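PDB 3GLV: FAD synthase from Thermoplasma volcanium GSS1, which probably catalyses the transfer of the AMP portion of ATP to flavin mononucleotide, giving FAD and diphosphate with the help of a divalent metal cation. Local coordinates for residues A[14-17]-A[18-21]; A[100-103]-A[104-108]. All coordinates share one frame; numbering follows the deposited sequence.

Contact 1. Residues A[14-17]-A[18-21]; sequences LHLG and HIHY. With SO4 (sulfate ion), chain C.
The imidazoles of His15 and His18 lie face to face, centroids 3.7 Å apart and planes 18° from parallel, where helix 16-26 begins. ND1 of His18 sits over the middle of the His15 ring and also accepts from His15 N at 3.1 Å; this return bond to the N-cap's own backbone N makes the pair a capping box. His15 turns CG in between its own N and carbonyl carbon (chi1 60°), which brings ND1 to Gly17 N for a weak bond of 3.0 Å. His15 O receives Ile19 N at 3.2 Å to start the helix.

Against these tightly stacked rings, Leu16 CD2 touches Ile19 CG1 more loosely, at 3.9 Å. The far edge of the His18 ring is a gripped polar site: NE2 donates to sulfate O3 at 3.0 Å, and Val10 N and Phe11 N hold the same ion. Replacing His18 by an alanine would probably leave His15 N without its acceptor, bare one face of the His15 ring and cost the sulfate a donor.

Residues 15-18, HLGH, are the HIGH-type motif of nucleotidyltransferases, inferred to bind ATP. The bond at ND1 fixes the ring's rotation and turns NE2 toward the anion, which probably marks a phosphate site.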
# COMPACT_ATOMS: atom_id res chain seq x y z
N LEU A 14 2.89 3.08 -6.35
CA LEU A 14 3.45 2.05 -5.44
C LEU A 14 3.66 0.76 -6.18
O LEU A 14 2.79 0.30 -6.96
CB LEU A 14 2.58 1.79 -4.19
CG LEU A 14 2.66 2.74 -3.00
CD1 LEU A 14 1.75 2.36 -1.86
CD2 LEU A 14 4.15 2.83 -2.52
N HIS A 15 4.82 0.15 -5.94
CA HIS A 15 5.09 -1.15 -6.49
C HIS A 15 5.94 -2.00 -5.54
O HIS A 15 6.33 -1.53 -4.48
CB HIS A 15 5.73 -1.00 -7.82
CG HIS A 15 7.00 -0.25 -7.81
ND1 HIS A 15 8.12 -0.70 -7.14
CD2 HIS A 15 7.35 0.93 -8.39
CE1 HIS A 15 9.12 0.16 -7.33
NE2 HIS A 15 8.67 1.16 -8.07
N LEU A 16 6.22 -3.25 -5.91
CA LEU A 16 6.84 -4.19 -4.99
C LEU A 16 8.31 -3.85 -4.68
O LEU A 16 8.87 -4.32 -3.67
CB LEU A 16 6.66 -5.64 -5.45
CG LEU A 16 5.24 -6.20 -5.21
CD1 LEU A 16 5.04 -7.56 -5.79
CD2 LEU A 16 4.88 -6.25 -3.72
N GLY A 17 8.94 -3.07 -5.55
CA GLY A 17 10.28 -2.52 -5.26
C GLY A 17 10.27 -1.59 -4.05
O GLY A 17 11.17 -1.64 -3.19
N HIS A 18 9.24 -0.75 -3.98
CA HIS A 18 9.07 0.11 -2.89
C HIS A 18 8.84 -0.76 -1.65
O HIS A 18 9.41 -0.51 -0.59
CB HIS A 18 7.85 1.03 -3.07
CG HIS A 18 7.99 2.03 -4.15
ND1 HIS A 18 7.00 2.23 -5.08
CD2 HIS A 18 8.99 2.92 -4.43
CE1 HIS A 18 7.39 3.21 -5.90
NE2 HIS A 18 8.58 3.65 -5.52
N ILE A 19 7.93 -1.73 -1.75
CA ILE A 19 7.63 -2.59 -0.63
C ILE A 19 8.91 -3.26 -0.12
O ILE A 19 9.13 -3.37 1.11
CB ILE A 19 6.62 -3.69 -1.00
CG1 ILE A 19 5.27 -3.07 -1.42
CG2 ILE A 19 6.43 -4.68 0.18
CD1 ILE A 19 4.72 -2.01 -0.37
N HIS A 20 9.77 -3.75 -1.02
CA HIS A 20 11.01 -4.43 -0.54
C HIS A 20 11.88 -3.39 0.20
O HIS A 20 12.41 -3.68 1.27
CB HIS A 20 11.76 -5.06 -1.67
CG HIS A 20 13.13 -5.58 -1.33
ND1 HIS A 20 13.34 -6.85 -0.80
CD2 HIS A 20 14.37 -5.09 -1.61
CE1 HIS A 20 14.65 -7.06 -0.68
NE2 HIS A 20 15.30 -6.01 -1.18
N TYR A 21 12.02 -2.19 -0.32
CA TYR A 21 12.81 -1.16 0.34
C TYR A 21 12.30 -0.83 1.72
O TYR A 21 13.03 -0.87 2.65
CB TYR A 21 12.90 0.10 -0.53
CG TYR A 21 13.56 1.33 0.09
CD1 TYR A 21 14.86 1.31 0.49
CD2 TYR A 21 12.87 2.49 0.22
CE1 TYR A 21 15.43 2.42 1.01
CE2 TYR A 21 13.43 3.59 0.74
CZ TYR A 21 14.71 3.56 1.13
OH TYR A 21 15.23 4.68 1.64
S SO4 C . 11.25 6.45 -5.63
O1 SO4 C . 11.49 6.72 -7.06
O2 SO4 C . 11.80 7.57 -4.87
O3 SO4 C . 9.80 6.44 -5.36
O4 SO4 C . 12.00 5.21 -5.41

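Contact 2. Residues A[100-103]-A[104-108]; sequences AELQ and SKINK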
# COMPACT_ATOMS: atom_id res chain seq x y z
N ALA A 100 28.37 7.26 0.03
CA ALA A 100 29.64 7.90 0.34
C ALA A 100 29.47 9.39 0.62
O ALA A 100 30.05 9.93 1.56
CB ALA A 100 30.63 7.68 -0.81
N GLU A 101 28.64 10.05 -0.18
CA GLU A 101 28.41 11.49 -0.01
C GLU A 101 27.73 11.80 1.32
O GLU A 101 28.10 12.74 2.00
CB GLU A 101 27.47 11.95 -1.11
CG GLU A 101 27.47 13.41 -1.44
CD GLU A 101 27.16 13.60 -2.95
OE1 GLU A 101 26.32 12.84 -3.50
OE2 GLU A 101 27.76 14.49 -3.59
N LEU A 102 26.73 11.00 1.67
CA LEU A 102 26.03 11.18 2.95
C LEU A 102 26.97 10.88 4.13
O LEU A 102 26.94 11.57 5.16
CB LEU A 102 24.79 10.30 3.01
CG LEU A 102 23.95 10.44 4.29
CD1 LEU A 102 23.42 11.88 4.48
CD2 LEU A 102 22.80 9.39 4.30
N GLN A 103 27.82 9.87 3.95
CA GLN A 103 28.77 9.51 4.96
C GLN A 103 29.74 10.66 5.25
O GLN A 103 30.01 10.93 6.42
CB GLN A 103 29.53 8.25 4.58
CG GLN A 103 30.39 7.75 5.68
CD GLN A 103 29.58 7.25 6.87
OE1 GLN A 103 28.72 6.39 6.71
NE2 GLN A 103 29.86 7.78 8.06
N SER A 104 30.26 11.34 4.22
CA SER A 104 31.16 12.50 4.45
C SER A 104 30.47 13.60 5.23
O SER A 104 31.09 14.21 6.08
CB SER A 104 31.67 13.14 3.15
OG SER A 104 32.43 12.22 2.39
N LYS A 105 29.20 13.86 4.91
CA LYS A 105 28.44 14.88 5.66
C LYS A 105 28.33 14.53 7.16
O LYS A 105 28.64 15.36 8.02
CB LYS A 105 27.05 15.05 5.07
CG LYS A 105 27.06 15.74 3.69
CD LYS A 105 25.61 16.21 3.26
CE LYS A 105 25.59 16.83 1.83
NZ LYS A 105 25.84 15.83 0.78
N ILE A 106 27.95 13.28 7.43
CA ILE A 106 27.85 12.73 8.77
C ILE A 106 29.14 12.88 9.52
O ILE A 106 29.14 13.38 10.65
CB ILE A 106 27.45 11.18 8.77
CG1 ILE A 106 26.04 10.96 8.31
CG2 ILE A 106 27.58 10.51 10.16
CD1 ILE A 106 25.21 12.15 8.46
N ASN A 107 30.23 12.45 8.89
CA ASN A 107 31.53 12.46 9.51
C ASN A 107 31.99 13.89 9.82
O ASN A 107 32.53 14.10 10.87
CB ASN A 107 32.60 11.84 8.58
CG ASN A 107 32.42 10.32 8.38
OD1 ASN A 107 31.60 9.70 9.03
ND2 ASN A 107 33.21 9.74 7.46
N LYS A 108 31.81 14.84 8.91
CA LYS A 108 32.24 16.21 9.17
C LYS A 108 31.53 16.76 10.40
O LYS A 108 32.13 17.43 11.24
CB LYS A 108 31.99 17.13 7.95
CG LYS A 108 32.30 18.60 8.22
CD LYS A 108 32.26 19.48 6.96
CE LYS A 108 32.55 20.94 7.32
NZ LYS A 108 32.45 21.89 6.14
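Regular alpha-helical i to i+4 bonds run through residues 100-108, from Ser104 N to Ala100 O and on to Asn107 N reaching Gln103 O, with the link from Lys105 N to Glu101 O stretched and weak at 3.3 Å. This is the middle and end of helix 96-109, the crossover of a beta-alpha-beta unit that joins strands 88-91 and 114-117 of the parallel sheet.

Across one turn on the polar side, the amides of Gln103 and Asn107 are joined: Gln103 NE2 donates to Asn107 OD1 at 2.8 Å, with an N-H...O angle of 155°. The acceptor lies in the plane of the Gln103 amide, whereas the donor stands tilted from the carbonyl plane of Asn107, and the two amide planes are turned 45° against each other. A bend at chi2 (67°) in Gln103 swings its amide along the helix toward the later residue.

Glu101 and Lys105 run side by side in the same direction, yet their charges stop short of a salt bridge, with OE2 of Glu101 5.0 Å from NZ of Lys105. The ammonium instead rests beside the aliphatic part of the glutamate, NZ to CG of Glu101 at 3.7 Å, and any attraction is probably modest.

The buried face carries Leu102 and Ile106, whose CD1 atoms approach only to 4.4 Å. Leu102 is also packed against Ile115 of strand 114-117 and Met77 of helix 77-84, so this side of the helix lies against the strand and the neighbouring helix.

Ser104, on the exposed side, folds its hydroxyl back over the preceding turn: OG gives a weak bond of 3.4 Å to Ala100 O, the same carbonyl oxygen that already accepts from Ser104 N.

Contact 1 is the start of one crossover helix, in the unit of strands 4-9 and 31-36; contact 2 lies within another, between strands 88-91 and 114-117 of the same parallel sheet. They lie on opposite sides of the chain's centre, their own centres about 27 Å apart and their nearest atoms about 9 Å apart, so neither touches the other. Contact 1 holds four of the residues inferred to bind ATP, with Val10 and Phe11 completing the sulfate site, and packs on the second subunit through Leu14, His15, Leu16 and Ile19. Contact 2 is remote from the ATP-binding residues; it meets strand 114-117 and helix 77-84 of its own chain, and no other chain of the assembly.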